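Local coordinates for extracellular ligand-binding receptor (Rhodopseudomonas palustris, PDB 3SG0), which probably captures aromatic acids such as benzoylformate in the periplasm as the solute-binding component of a transport system, at residues G31-A36 / A78-K83; P100-L105 / L116-A121. All coordinates share one frame; numbering follows the deposited sequence. Where two conformers were deposited one is given.

Contact 1: G31-A36 / A78-K83; sequences GITMSA and AQNARK
Thr33 and Asn80 illustrate how a single side-chain bond can join a buried strand to the helix packed over it. The amide ND2 of Asn80 donates to Thr33 OG1 at 3.0 Å, with an N-H...O angle of 177°. The hydroxyl oxygen lies 2° out of the amide plane, making the bond coplanar as well as straight. Thr33 holds OG1 anti to its backbone N (chi1 -175°), which places the hydroxyl on the helix side of the strand. The hydroxyl also lies against the root of the asparagine side chain, Thr33 OG1 3.6 Å from Asn80 CB, and Thr33 CB is 4.0 Å from Asn80 CB.

This is an α/β lobe of the type I periplasmic binding protein fold, a sheet with helices on both faces: helix 74-86 leads from strand 61-69 to strand 92-94 and passes over strand 28-34, which lies between them in the sheet. At that crossing the polar groups are buried and shared. Asn80 ND2 gives a second hydrogen bond to the backbone oxygen of Asp69, and Thr33 OG1 is also hydrogen-bonded to the carboxylate of Asp70, so the end of strand 61-69 and the first residue after it are tied to the same pair. A leucine in place of Asn80 would probably leave Thr33 OG1 and the Asp69 carbonyl without their shared donor inside a buried layer, and put an apolar branch beside the Asp70 carboxylate.

The contrast with the outer side of the helix is sharp. The methyl of the next residue, Ala81, packs against Leu105 of helix 99-111, whereas Gln79, Arg82 and Lys83 are exposed and make no contact with the strand segment; Lys83 was modelled in two conformers, as befits a long side chain in solvent.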
# COMPACT_ATOMS: atom_id res chain seq x y z
N GLY A 31 7.48 6.27 -15.68
CA GLY A 31 8.37 5.21 -15.23
C GLY A 31 7.81 4.54 -14.01
O GLY A 31 7.27 5.21 -13.13
N ILE A 32 7.94 3.22 -13.93
CA ILE A 32 7.42 2.46 -12.80
C ILE A 32 8.48 1.47 -12.33
O ILE A 32 9.07 0.75 -13.15
CB ILE A 32 6.15 1.67 -13.19
CG1 ILE A 32 5.15 2.55 -13.94
CG2 ILE A 32 5.51 1.07 -11.95
CD1 ILE A 32 4.01 1.77 -14.58
N THR A 33 8.75 1.45 -11.03
CA THR A 33 9.56 0.40 -10.43
C THR A 33 8.70 -0.30 -9.40
O THR A 33 8.03 0.35 -8.58
CB THR A 33 10.89 0.94 -9.85
OG1 THR A 33 11.70 -0.15 -9.39
CG2 THR A 33 10.68 1.95 -8.73
N MSE A 34 8.67 -1.63 -9.46
CA MSE A 34 7.82 -2.41 -8.56
C MSE A 34 8.54 -3.67 -8.14
O MSE A 34 9.45 -4.15 -8.84
CB MSE A 34 6.49 -2.76 -9.21
CG MSE A 34 6.61 -3.65 -10.44
SE MSE A 34 6.71 -2.67 -12.15
CE MSE A 34 4.83 -2.14 -12.22
N SER A 35 8.12 -4.22 -7.01
CA SER A 35 8.76 -5.41 -6.45
C SER A 35 8.09 -6.67 -6.99
O SER A 35 7.34 -7.34 -6.30
CB SER A 35 8.72 -5.37 -4.92
OG SER A 35 9.27 -4.15 -4.42
N ALA A 36 8.34 -6.95 -8.26
CA ALA A 36 7.70 -8.07 -8.95
C ALA A 36 8.31 -9.42 -8.58
O ALA A 36 7.71 -10.46 -8.86
CB ALA A 36 7.70 -7.85 -10.46
N ALA A 78 16.57 2.15 -6.60
CA ALA A 78 17.26 3.42 -6.83
C ALA A 78 17.92 3.44 -8.21
O ALA A 78 17.87 4.45 -8.92
CB ALA A 78 18.27 3.70 -5.72
N GLN A 79 18.54 2.32 -8.59
CA GLN A 79 19.10 2.20 -9.93
C GLN A 79 18.03 2.34 -11.01
O GLN A 79 18.22 3.05 -12.00
CB GLN A 79 19.84 0.87 -10.08
CG GLN A 79 21.08 0.78 -9.22
CD GLN A 79 21.65 -0.63 -9.13
OE1 GLN A 79 20.99 -1.61 -9.49
NE2 GLN A 79 22.88 -0.74 -8.64
N ASN A 80 16.91 1.66 -10.82
CA ASN A 80 15.79 1.77 -11.75
C ASN A 80 15.33 3.22 -11.89
O ASN A 80 15.13 3.71 -12.99
CB ASN A 80 14.60 0.91 -11.30
CG ASN A 80 14.84 -0.58 -11.45
OD1 ASN A 80 15.82 -1.01 -12.07
ND2 ASN A 80 13.94 -1.38 -10.92
N ALA A 81 15.15 3.88 -10.75
CA ALA A 81 14.68 5.26 -10.76
C ALA A 81 15.65 6.17 -11.50
O ALA A 81 15.25 6.99 -12.31
CB ALA A 81 14.47 5.76 -9.34
N ARG A 82 16.94 6.03 -11.21
CA ARG A 82 17.93 6.88 -11.86
C ARG A 82 17.96 6.65 -13.36
O ARG A 82 18.12 7.60 -14.13
CB ARG A 82 19.31 6.73 -11.22
CG ARG A 82 19.38 7.33 -9.83
CD ARG A 82 20.81 7.39 -9.30
NE ARG A 82 20.88 8.24 -8.11
CZ ARG A 82 20.97 7.78 -6.87
NH1 ARG A 82 21.02 6.47 -6.64
NH2 ARG A 82 21.03 8.64 -5.86
N LYS A 83 17.78 5.40 -13.80
CA LYS A 83 17.72 5.10 -15.22
C LYS A 83 16.50 5.75 -15.86
O LYS A 83 16.59 6.39 -16.91
CB LYS A 83 17.69 3.59 -15.46
CG LYS A 83 17.72 3.20 -16.93
CD LYS A 83 17.28 1.75 -17.13
CE LYS A 83 18.12 0.79 -16.31
NZ LYS A 83 17.65 -0.62 -16.46

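Contact 2: P100-L105 / L116-A121; sequences PVSLPL and LMTMAA. With 173 (benzoyl-formic acid), chain B.
In the beta-alpha-beta unit formed by strand 92-94, helix 99-111 and strand 116-118, Ser102 and Leu105 of the helix come down on Thr118, Ala120 and Leu116 of the last strand and the loop that follows it. The contact has an apolar end and a polar end, and the polar end runs into the ligand pocket. At the apolar end, Leu116 swings CG to the far side from its backbone N (chi1 172°), toward the helix, and the second torsion leaves CD2 to meet Leu105 CB at 3.8 Å.

One helical turn back, the hydroxyls of Ser102 and Thr118 approach to 3.2 Å between OG and OG1. Both are buried and engaged with the chain nearby: Ser102 OG bonds to the backbone oxygen of Leu98, and Thr118 OG1 makes a weak bond to that of Gly95. Thr118 OG1 also accepts a weak bond from Ala120 N, 3.4 Å away and nearly straight at 168°, as in an ST turn. This bend carries the chain out of the strand, and the Ala120 methyl settles 3.7 Å (CB) from Ser102 OG.

The same methyl is one wall of the benzoylformate site, with CB 3.5 Å from ligand O1B. That carboxylate oxygen receives the backbone N-H of Ala121, 3.0 Å from N to O1B, with an N-H...O angle of 153°, while Thr99 and Arg198 bind the ligand as well. On the helix side Pro100 CD stands 3.9 Å from O1A, so the carboxylate lies by the start of helix 99-111, whose dipole may help to stabilise its charge.

Strand 116-118 runs between strands 92-94 and 136-138 in the sheet, with helix 99-111 over the face reached by Leu116 and Thr118 and helix 306-328 against the other, where Met117, a selenomethionine, packs.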
# COMPACT_ATOMS: atom_id res chain seq x y z
N PRO A 100 10.60 -0.00 2.62
CA PRO A 100 12.06 0.12 2.60
C PRO A 100 12.60 0.40 1.19
O PRO A 100 13.61 1.09 1.03
CB PRO A 100 12.54 -1.25 3.10
CG PRO A 100 11.37 -2.18 2.93
CD PRO A 100 10.16 -1.31 3.13
N VAL A 101 11.93 -0.14 0.19
CA VAL A 101 12.37 0.01 -1.19
C VAL A 101 12.06 1.42 -1.70
O VAL A 101 12.81 1.99 -2.50
CB VAL A 101 11.73 -1.07 -2.08
CG1 VAL A 101 12.22 -0.96 -3.50
CG2 VAL A 101 12.03 -2.46 -1.52
N SER A 102 10.96 1.99 -1.22
CA SER A 102 10.51 3.31 -1.66
C SER A 102 11.24 4.48 -1.00
O SER A 102 11.37 5.54 -1.60
CB SER A 102 9.02 3.48 -1.38
OG SER A 102 8.26 2.57 -2.16
N LEU A 103 11.68 4.30 0.24
CA LEU A 103 12.28 5.40 0.98
C LEU A 103 13.40 6.14 0.24
O LEU A 103 13.37 7.37 0.19
CB LEU A 103 12.75 4.94 2.36
CG LEU A 103 11.66 4.93 3.43
CD1 LEU A 103 12.10 4.12 4.64
CD2 LEU A 103 11.29 6.36 3.82
N PRO A 104 14.36 5.42 -0.35
CA PRO A 104 15.45 6.13 -1.05
C PRO A 104 14.97 6.87 -2.29
O PRO A 104 15.69 7.75 -2.78
CB PRO A 104 16.42 5.01 -1.43
CG PRO A 104 15.59 3.75 -1.42
CD PRO A 104 14.59 3.97 -0.31
N LEU A 105 13.80 6.53 -2.81
CA LEU A 105 13.32 7.18 -4.02
C LEU A 105 12.86 8.62 -3.78
O LEU A 105 12.81 9.41 -4.72
CB LEU A 105 12.19 6.38 -4.66
CG LEU A 105 12.51 4.91 -4.92
CD1 LEU A 105 11.36 4.26 -5.66
CD2 LEU A 105 13.82 4.76 -5.69
N LEU A 116 6.79 11.68 -7.71
CA LEU A 116 6.88 10.27 -7.38
C LEU A 116 5.56 9.83 -6.77
O LEU A 116 5.15 10.37 -5.74
CB LEU A 116 7.99 10.02 -6.35
CG LEU A 116 8.07 8.60 -5.78
CD1 LEU A 116 8.42 7.59 -6.85
CD2 LEU A 116 9.05 8.53 -4.63
N MSE A 117 4.89 8.87 -7.41
CA MSE A 117 3.69 8.26 -6.84
C MSE A 117 4.14 6.96 -6.18
O MSE A 117 4.37 5.96 -6.86
CB MSE A 117 2.67 7.95 -7.94
CG MSE A 117 2.49 9.04 -8.98
SE MSE A 117 1.90 10.74 -8.31
CE MSE A 117 0.12 10.19 -7.70
N THR A 118 4.32 6.96 -4.86
CA THR A 118 4.74 5.73 -4.22
C THR A 118 3.55 4.79 -4.05
O THR A 118 2.42 5.24 -3.86
CB THR A 118 5.45 5.98 -2.87
OG1 THR A 118 5.94 4.74 -2.37
CG2 THR A 118 4.52 6.59 -1.83
N MSE A 119 3.81 3.48 -4.13
CA MSE A 119 2.75 2.48 -3.97
C MSE A 119 2.80 1.78 -2.61
O MSE A 119 2.03 0.85 -2.36
CB MSE A 119 2.78 1.47 -5.12
CG MSE A 119 2.54 2.11 -6.48
SE MSE A 119 2.49 0.86 -7.94
CE MSE A 119 4.39 0.41 -8.02
N ALA A 120 3.68 2.25 -1.72
CA ALA A 120 3.87 1.64 -0.42
C ALA A 120 3.05 2.36 0.66
O ALA A 120 2.36 3.34 0.37
CB ALA A 120 5.35 1.61 -0.09
N ALA A 121 3.14 1.88 1.89
CA ALA A 121 2.13 2.21 2.91
C ALA A 121 2.56 3.10 4.07
O ALA A 121 1.71 3.77 4.66
CB ALA A 121 1.52 0.92 3.47
O1B 173 B . 4.71 -0.54 2.56
C1 173 B . 5.07 -1.69 2.61
O1A 173 B . 6.37 -2.07 2.92
C2 173 B . 4.06 -2.80 2.56
O2 173 B . 4.37 -3.92 2.87
C1G 173 B . 2.69 -2.47 2.05
C2D 173 B . 2.56 -1.61 0.80
C2E 173 B . 1.18 -1.24 0.29
C3 173 B . -0.05 -1.71 1.05
C1E 173 B . 0.12 -2.57 2.32
C1D 173 B . 1.49 -2.96 2.83

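How the contacts relate
Contacts 1 and 2 lie in one lobe and on one mixed sheet, their centres about 10 Å apart. Along the chain they follow one another without overlap: both segments of contact 1 precede those of contact 2, and strand 92-94 lies between strands 28-34 and 116-118 in the sheet. Helices 74-86 and 99-111 pack side by side, and Leu105 joins them, its CD2 lying 3.8 Å from Ala81 CB and its CD1 3.9 Å from Thr33 CG2. From the loop after strand 116-118, Met119 CE reaches Thr33 O at 3.7 Å. The Thr33 side chain is about 13 Å from bound benzoylformate; the two contacts are neighbouring helix-on-strand units of one lobe, and only the second reaches the ligand.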